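YuaD protein (Bacillus subtilis, PDB 1ORU) is of unknown function but may bind molybdenum and pyridoxal phosphate and take part in metal-sulfur cluster biosynthesis. Local coordinates at residues A81-V86 against V154-G159; P91-A96 against S141-Q146. All blocks are in the same frame, centred on the assembly; numbering follows the deposited sequence.

Interaction 1: A81-V86 against V154-G159; sequences ALKMGV and VRHALG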
ATOM      1  N   ALA A  81      -8.181 -12.839  23.118  1.00 22.54           N
ATOM      2  CA  ALA A  81      -8.479 -13.012  24.541  1.00 24.50           C
ATOM      3  C   ALA A  81      -8.604 -14.489  24.896  1.00 25.99           C
ATOM      4  O   ALA A  81      -7.988 -14.958  25.854  1.00 25.02           O
ATOM      5  CB  ALA A  81      -9.767 -12.274  24.910  1.00 24.45           C
ATOM      6  N   LEU A  82      -9.397 -15.221  24.121  1.00 27.92           N
ATOM      7  CA  LEU A  82      -9.581 -16.644  24.368  1.00 31.67           C
ATOM      8  C   LEU A  82      -8.268 -17.414  24.297  1.00 31.78           C
ATOM      9  O   LEU A  82      -7.967 -18.220  25.177  1.00 31.47           O
ATOM     10  CB  LEU A  82     -10.569 -17.242  23.365  1.00 34.65           C
ATOM     11  CG  LEU A  82     -12.039 -17.272  23.781  1.00 38.79           C
ATOM     12  CD1 LEU A  82     -12.549 -15.864  24.035  1.00 40.67           C
ATOM     13  CD2 LEU A  82     -12.844 -17.948  22.685  1.00 41.20           C
ATOM     14  N   LYS A  83      -7.489 -17.164  23.252  1.00 30.74           N
ATOM     15  CA  LYS A  83      -6.217 -17.854  23.079  1.00 30.60           C
ATOM     16  C   LYS A  83      -5.229 -17.542  24.202  1.00 30.57           C
ATOM     17  O   LYS A  83      -4.406 -18.380  24.559  1.00 31.69           O
ATOM     18  CB  LYS A  83      -5.614 -17.503  21.714  1.00 29.24           C
ATOM     19  CG  LYS A  83      -6.473 -17.974  20.542  1.00 29.90           C
ATOM     20  CD  LYS A  83      -5.947 -17.491  19.194  1.00 31.40           C
ATOM     21  CE  LYS A  83      -4.600 -18.100  18.844  1.00 34.53           C
ATOM     22  NZ  LYS A  83      -4.072 -17.568  17.544  1.00 36.59           N
HETATM   23  N   MSE A  84      -5.319 -16.344  24.769  1.00 29.89           N
HETATM   24  CA  MSE A  84      -4.421 -15.960  25.850  1.00 28.40           C
HETATM   25  C   MSE A  84      -4.952 -16.359  27.225  1.00 29.28           C
HETATM   26  O   MSE A  84      -4.226 -16.308  28.221  1.00 29.91           O
HETATM   27  CB  MSE A  84      -4.186 -14.455  25.830  1.00 27.76           C
HETATM   28  CG  MSE A  84      -3.369 -13.972  24.644  1.00 26.19           C
HETATM   29 SE   MSE A  84      -3.119 -12.091  24.745  0.94 26.64          SE
HETATM   30  CE  MSE A  84      -1.814 -12.042  26.188  1.00 24.07           C
ATOM     31  N   GLY A  85      -6.222 -16.745  27.280  1.00 28.97           N
ATOM     32  CA  GLY A  85      -6.809 -17.135  28.549  1.00 28.30           C
ATOM     33  C   GLY A  85      -7.174 -15.958  29.437  1.00 28.38           C
ATOM     34  O   GLY A  85      -7.191 -16.090  30.662  1.00 28.09           O
ATOM     35  N   VAL A  86      -7.454 -14.804  28.834  1.00 26.01           N
ATOM     36  CA  VAL A  86      -7.844 -13.625  29.600  1.00 26.18           C
ATOM     37  C   VAL A  86      -9.282 -13.243  29.246  1.00 26.65           C
ATOM     38  O   VAL A  86      -9.743 -13.500  28.133  1.00 26.07           O
ATOM     39  CB  VAL A  86      -6.908 -12.420  29.333  1.00 26.15           C
ATOM     40  CG1 VAL A  86      -5.494 -12.746  29.795  1.00 26.02           C
ATOM     41  CG2 VAL A  86      -6.927 -12.059  27.857  1.00 26.19           C
ATOM     42  N   VAL A 154       2.238 -12.102  21.437  1.00 26.11           N
ATOM     43  CA  VAL A 154       2.980 -12.168  20.182  1.00 26.68           C
ATOM     44  C   VAL A 154       2.696 -13.464  19.433  1.00 28.80           C
ATOM     45  O   VAL A 154       2.591 -13.478  18.203  1.00 27.55           O
ATOM     46  CB  VAL A 154       4.494 -12.055  20.427  1.00 26.16           C
ATOM     47  CG1 VAL A 154       5.251 -12.208  19.114  1.00 28.19           C
ATOM     48  CG2 VAL A 154       4.808 -10.712  21.050  1.00 27.08           C
ATOM     49  N   ARG A 155       2.560 -14.548  20.183  1.00 29.50           N
ATOM     50  CA  ARG A 155       2.296 -15.858  19.605  1.00 33.10           C
ATOM     51  C   ARG A 155       0.855 -16.029  19.122  1.00 32.02           C
ATOM     52  O   ARG A 155       0.615 -16.403  17.975  1.00 31.14           O
ATOM     53  CB  ARG A 155       2.615 -16.941  20.640  1.00 38.35           C
ATOM     54  CG  ARG A 155       2.370 -18.364  20.171  1.00 46.12           C
ATOM     55  CD  ARG A 155       2.521 -19.342  21.328  1.00 54.05           C
ATOM     56  NE  ARG A 155       2.395 -20.735  20.902  1.00 61.87           N
ATOM     57  CZ  ARG A 155       2.393 -21.774  21.733  1.00 66.38           C
ATOM     58  NH1 ARG A 155       2.509 -21.581  23.043  1.00 68.53           N
ATOM     59  NH2 ARG A 155       2.282 -23.008  21.256  1.00 67.73           N
ATOM     60  N   HIS A 156      -0.104 -15.749  19.995  1.00 29.98           N
ATOM     61  CA  HIS A 156      -1.504 -15.931  19.645  1.00 28.23           C
ATOM     62  C   HIS A 156      -2.180 -14.829  18.834  1.00 25.25           C
ATOM     63  O   HIS A 156      -3.246 -15.055  18.272  1.00 24.00           O
ATOM     64  CB  HIS A 156      -2.316 -16.209  20.913  1.00 31.33           C
ATOM     65  CG  HIS A 156      -1.988 -17.519  21.561  1.00 34.41           C
ATOM     66  ND1 HIS A 156      -1.445 -17.611  22.825  1.00 36.16           N
ATOM     67  CD2 HIS A 156      -2.128 -18.791  21.119  1.00 35.50           C
ATOM     68  CE1 HIS A 156      -1.264 -18.882  23.132  1.00 35.63           C
ATOM     69  NE2 HIS A 156      -1.670 -19.619  22.114  1.00 36.60           N
ATOM     70  N   ALA A 157      -1.566 -13.652  18.760  1.00 22.78           N
ATOM     71  CA  ALA A 157      -2.159 -12.543  18.016  1.00 22.86           C
ATOM     72  C   ALA A 157      -1.801 -12.576  16.529  1.00 22.35           C
ATOM     73  O   ALA A 157      -2.451 -11.924  15.710  1.00 19.89           O
ATOM     74  CB  ALA A 157      -1.724 -11.215  18.631  1.00 23.07           C
ATOM     75  N   LEU A 158      -0.766 -13.333  16.182  1.00 23.16           N
ATOM     76  CA  LEU A 158      -0.341 -13.433  14.791  1.00 24.22           C
ATOM     77  C   LEU A 158      -1.498 -13.889  13.907  1.00 24.21           C
ATOM     78  O   LEU A 158      -2.127 -14.915  14.172  1.00 23.51           O
ATOM     79  CB  LEU A 158       0.825 -14.414  14.655  1.00 25.25           C
ATOM     80  CG  LEU A 158       1.388 -14.558  13.237  1.00 27.17           C
ATOM     81  CD1 LEU A 158       1.951 -13.223  12.777  1.00 26.22           C
ATOM     82  CD2 LEU A 158       2.472 -15.626  13.219  1.00 27.42           C
ATOM     83  N   GLY A 159      -1.778 -13.112  12.863  1.00 24.38           N
ATOM     84  CA  GLY A 159      -2.853 -13.451  11.948  1.00 23.06           C
ATOM     85  C   GLY A 159      -4.223 -12.930  12.340  1.00 22.79           C
ATOM     86  O   GLY A 159      -5.178 -13.077  11.578  1.00 23.70           O
TER
HETATM   87  O   HOH W   1      -1.457 -16.924  16.079  1.00 30.11           O
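Two helix ends of the MOSC domain meet where K83, in the last turn of helix 74-84, lies against H156, near the C-terminal end of helix 149-156. The first of these helices closes in a Schellman motif, with V86 N bonded to A81 O (3.0 Å) and G85 N to L82 O (3.1 Å); the positive phi of G85 favours glycine. Lysine suits its place because its methylenes cross the CB-CG-CD2 side of the imidazole obliquely while its ammonium goes on to a carbonyl of the neighbouring helix end. K83 CB sits over the rim, 3.6 Å from H156 CG, the chain bends at chi3 (66°), and CE comes beside the ring, 3.4 Å from H156 CD2. The imidazole has K83 O above one face, toward the rim, and R155 CD over the opposite face; its ND1 makes a weak bond to A152 O. With an alanine at H156 the ring is gone, and K83 CB and CE would probably lose their contacts with CG and CD2, opening a gap beside the lysine; the backbone O would stay. Deeper in, the CG of buried selenomethionine M84 approaches H156 CB at 4.5 Å, with L149 and F153 as further neighbours. The chi3 bend carries K83 NZ to H156 O, a 2.7 Å hydrogen bond with the donor tilted 20° from the carbonyl plane, and a water accepting from NZ donates to R155 O and L158 O.

Interaction 2: P91-A96 against S141-Q146; sequences PEWLGA and SYYPDQ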
ATOM      1  N   PRO A  91      -9.402  -2.638  22.480  1.00 17.80           N
ATOM      2  CA  PRO A  91      -8.710  -2.048  21.331  1.00 18.03           C
ATOM      3  C   PRO A  91      -7.683  -0.996  21.757  1.00 18.27           C
ATOM      4  O   PRO A  91      -6.628  -0.858  21.131  1.00 17.27           O
ATOM      5  CB  PRO A  91      -9.856  -1.445  20.514  1.00 17.53           C
ATOM      6  CG  PRO A  91     -10.977  -2.421  20.763  1.00 18.62           C
ATOM      7  CD  PRO A  91     -10.861  -2.650  22.267  1.00 18.40           C
ATOM      8  N   GLU A  92      -7.997  -0.264  22.827  1.00 18.17           N
ATOM      9  CA  GLU A  92      -7.112   0.782  23.339  1.00 19.42           C
ATOM     10  C   GLU A  92      -5.728   0.251  23.690  1.00 18.82           C
ATOM     11  O   GLU A  92      -4.711   0.899  23.425  1.00 17.21           O
ATOM     12  CB  GLU A  92      -7.716   1.439  24.585  1.00 21.42           C
ATOM     13  CG  GLU A  92      -9.020   2.177  24.342  1.00 25.51           C
ATOM     14  CD  GLU A  92     -10.244   1.360  24.716  1.00 27.22           C
ATOM     15  OE1 GLU A  92     -10.335   0.186  24.303  1.00 24.69           O
ATOM     16  OE2 GLU A  92     -11.125   1.905  25.417  1.00 28.62           O
ATOM     17  N   TRP A  93      -5.699  -0.928  24.299  1.00 18.37           N
ATOM     18  CA  TRP A  93      -4.444  -1.544  24.704  1.00 18.82           C
ATOM     19  C   TRP A  93      -3.564  -1.864  23.503  1.00 19.59           C
ATOM     20  O   TRP A  93      -2.335  -1.915  23.619  1.00 19.76           O
ATOM     21  CB  TRP A  93      -4.713  -2.831  25.477  1.00 18.91           C
ATOM     22  CG  TRP A  93      -5.588  -2.659  26.680  1.00 22.07           C
ATOM     23  CD1 TRP A  93      -5.931  -1.487  27.293  1.00 22.63           C
ATOM     24  CD2 TRP A  93      -6.207  -3.703  27.433  1.00 21.37           C
ATOM     25  NE1 TRP A  93      -6.728  -1.740  28.386  1.00 23.24           N
ATOM     26  CE2 TRP A  93      -6.912  -3.093  28.493  1.00 21.90           C
ATOM     27  CE3 TRP A  93      -6.234  -5.099  27.316  1.00 22.47           C
ATOM     28  CZ2 TRP A  93      -7.641  -3.832  29.430  1.00 23.38           C
ATOM     29  CZ3 TRP A  93      -6.956  -5.834  28.246  1.00 22.41           C
ATOM     30  CH2 TRP A  93      -7.651  -5.197  29.291  1.00 24.05           C
ATOM     31  N   LEU A  94      -4.194  -2.086  22.355  1.00 18.19           N
ATOM     32  CA  LEU A  94      -3.459  -2.411  21.139  1.00 18.03           C
ATOM     33  C   LEU A  94      -3.162  -1.160  20.319  1.00 18.62           C
ATOM     34  O   LEU A  94      -2.611  -1.243  19.220  1.00 19.93           O
ATOM     35  CB  LEU A  94      -4.256  -3.411  20.298  1.00 18.53           C
ATOM     36  CG  LEU A  94      -4.657  -4.717  20.993  1.00 21.29           C
ATOM     37  CD1 LEU A  94      -5.484  -5.575  20.040  1.00 21.04           C
ATOM     38  CD2 LEU A  94      -3.423  -5.467  21.440  1.00 21.47           C
ATOM     39  N   GLY A  95      -3.528  -0.001  20.859  1.00 16.89           N
ATOM     40  CA  GLY A  95      -3.292   1.256  20.170  1.00 16.89           C
ATOM     41  C   GLY A  95      -4.115   1.435  18.904  1.00 15.98           C
ATOM     42  O   GLY A  95      -3.712   2.153  17.984  1.00 14.21           O
ATOM     43  N   ALA A  96      -5.269   0.784  18.848  1.00 16.08           N
ATOM     44  CA  ALA A  96      -6.128   0.889  17.670  1.00 16.09           C
ATOM     45  C   ALA A  96      -6.822   2.249  17.590  1.00 14.87           C
ATOM     46  O   ALA A  96      -7.101   2.876  18.611  1.00 15.03           O
ATOM     47  CB  ALA A  96      -7.171  -0.220  17.688  1.00 16.47           C
ATOM     48  N   SER A 141       0.099  -6.018  32.147  1.00 24.98           N
ATOM     49  CA  SER A 141      -0.147  -5.138  33.286  1.00 24.75           C
ATOM     50  C   SER A 141      -1.590  -5.175  33.790  1.00 25.64           C
ATOM     51  O   SER A 141      -1.851  -4.823  34.941  1.00 25.14           O
ATOM     52  CB  SER A 141       0.264  -3.693  32.956  1.00 24.99           C
ATOM     53  OG  SER A 141      -0.592  -3.089  31.999  1.00 24.76           O
ATOM     54  N   TYR A 142      -2.521  -5.600  32.943  1.00 25.73           N
ATOM     55  CA  TYR A 142      -3.924  -5.683  33.346  1.00 26.15           C
ATOM     56  C   TYR A 142      -4.246  -7.040  33.969  1.00 26.45           C
ATOM     57  O   TYR A 142      -5.295  -7.216  34.586  1.00 25.60           O
ATOM     58  CB  TYR A 142      -4.841  -5.421  32.149  1.00 25.98           C
ATOM     59  CG  TYR A 142      -4.899  -3.960  31.772  1.00 27.58           C
ATOM     60  CD1 TYR A 142      -5.674  -3.061  32.508  1.00 29.13           C
ATOM     61  CD2 TYR A 142      -4.135  -3.462  30.719  1.00 28.12           C
ATOM     62  CE1 TYR A 142      -5.681  -1.701  32.203  1.00 29.25           C
ATOM     63  CE2 TYR A 142      -4.133  -2.104  30.408  1.00 29.50           C
ATOM     64  CZ  TYR A 142      -4.907  -1.231  31.154  1.00 29.73           C
ATOM     65  OH  TYR A 142      -4.891   0.113  30.857  1.00 31.81           O
ATOM     66  N   TYR A 143      -3.334  -7.992  33.799  1.00 26.15           N
ATOM     67  CA  TYR A 143      -3.502  -9.331  34.349  1.00 26.49           C
ATOM     68  C   TYR A 143      -2.156  -9.778  34.908  1.00 27.89           C
ATOM     69  O   TYR A 143      -1.628 -10.827  34.529  1.00 28.34           O
ATOM     70  CB  TYR A 143      -3.957 -10.291  33.252  1.00 26.01           C
ATOM     71  CG  TYR A 143      -5.227  -9.865  32.549  1.00 25.55           C
ATOM     72  CD1 TYR A 143      -6.436  -9.796  33.237  1.00 25.50           C
ATOM     73  CD2 TYR A 143      -5.224  -9.558  31.188  1.00 24.23           C
ATOM     74  CE1 TYR A 143      -7.612  -9.436  32.592  1.00 25.90           C
ATOM     75  CE2 TYR A 143      -6.399  -9.197  30.529  1.00 25.80           C
ATOM     76  CZ  TYR A 143      -7.590  -9.140  31.236  1.00 25.65           C
ATOM     77  OH  TYR A 143      -8.763  -8.809  30.593  1.00 24.18           O
ATOM     78  N   PRO A 144      -1.588  -8.989  35.836  1.00 28.55           N
ATOM     79  CA  PRO A 144      -0.292  -9.282  36.456  1.00 28.57           C
ATOM     80  C   PRO A 144      -0.184 -10.628  37.168  1.00 27.68           C
ATOM     81  O   PRO A 144       0.919 -11.117  37.398  1.00 28.80           O
ATOM     82  CB  PRO A 144      -0.093  -8.100  37.404  1.00 28.64           C
ATOM     83  CG  PRO A 144      -1.486  -7.786  37.827  1.00 29.72           C
ATOM     84  CD  PRO A 144      -2.245  -7.859  36.519  1.00 29.54           C
ATOM     85  N   ASP A 145      -1.317 -11.231  37.509  1.00 27.19           N
ATOM     86  CA  ASP A 145      -1.291 -12.517  38.199  1.00 27.56           C
ATOM     87  C   ASP A 145      -1.238 -13.701  37.237  1.00 28.33           C
ATOM     88  O   ASP A 145      -1.307 -14.858  37.659  1.00 28.26           O
ATOM     89  CB  ASP A 145      -2.501 -12.640  39.134  1.00 27.89           C
ATOM     90  CG  ASP A 145      -3.819 -12.707  38.387  1.00 30.24           C
ATOM     91  OD1 ASP A 145      -4.013 -11.927  37.429  1.00 29.77           O
ATOM     92  OD2 ASP A 145      -4.671 -13.537  38.775  1.00 31.08           O
ATOM     93  N   GLN A 146      -1.120 -13.408  35.945  1.00 26.74           N
ATOM     94  CA  GLN A 146      -1.033 -14.446  34.916  1.00 27.39           C
ATOM     95  C   GLN A 146       0.329 -14.341  34.232  1.00 27.21           C
ATOM     96  O   GLN A 146       0.693 -13.293  33.693  1.00 24.11           O
ATOM     97  CB  GLN A 146      -2.166 -14.286  33.902  1.00 28.80           C
ATOM     98  CG  GLN A 146      -3.543 -14.465  34.523  1.00 31.27           C
ATOM     99  CD  GLN A 146      -4.658 -14.457  33.500  1.00 33.51           C
ATOM    100  OE1 GLN A 146      -4.652 -15.244  32.550  1.00 33.80           O
ATOM    101  NE2 GLN A 146      -5.627 -13.569  33.689  1.00 33.35           N
TER
HETATM  102  O   HOH W   2      -7.930   0.522  30.031  1.00 35.99           O
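An offset stack between W93 and Y142 joins the loop that follows helix 74-84 in the MOSC domain to the weakly bonded last turn of helix 133-142. The tight part is face on face: the pyrrole ring of W93 and the phenol ring of Y142 lie with centroids 4.0 Å apart and planes only 13° from parallel. Y142 CD2 sits over the middle of the indole, while W93 NE1 comes within 3.3 Å of Y142 CE2. On both residues CG is anti to the carbonyl carbon (chi1 -56° for W93, -75° for Y142), which sends each ring across the gap between the backbones; the CA atoms of W93 and Y142, the nearest pair, are 9.6 Å apart. Large flat side chains suit such a span. The looser side is the far rim of the indole, where Y143 crosses at about a right angle and its OH lies in the indole plane, no nearer than 4.0 Å from W93 CH2. This hydroxyl is hydrogen-bonded to R88 O, which ties Y143 to an earlier part of the same loop. Y142, by contrast, is exposed, and water reaches the polar edge of the stack. Burying the indole probably costs little where its N-H meets such a water, which lies in the indole plane, accepts from W93 NE1 at 3.0 Å and is hydrogen-bonded to Y142 OH at 3.2 Å.

Interactions 1 and 2 have centres about 12 Å apart, on the same side of the chain's centre, and interaction 2 is nested within the loop of chain that interaction 1 closes. Residues 81-86 lead through a short connection into 91-96, while helices 133-142 and 149-156, which follow each other, supply the opposing segments. The two contacts touch directly: V86 CB packs 3.5 Å from Y143 CE2, so the valine just beyond the end of helix 74-84 meets the tyrosine at the indole rim. L149 is shared as well, touching M84, V86 and Y143. Together they join three helices and a loop within one MOSC domain.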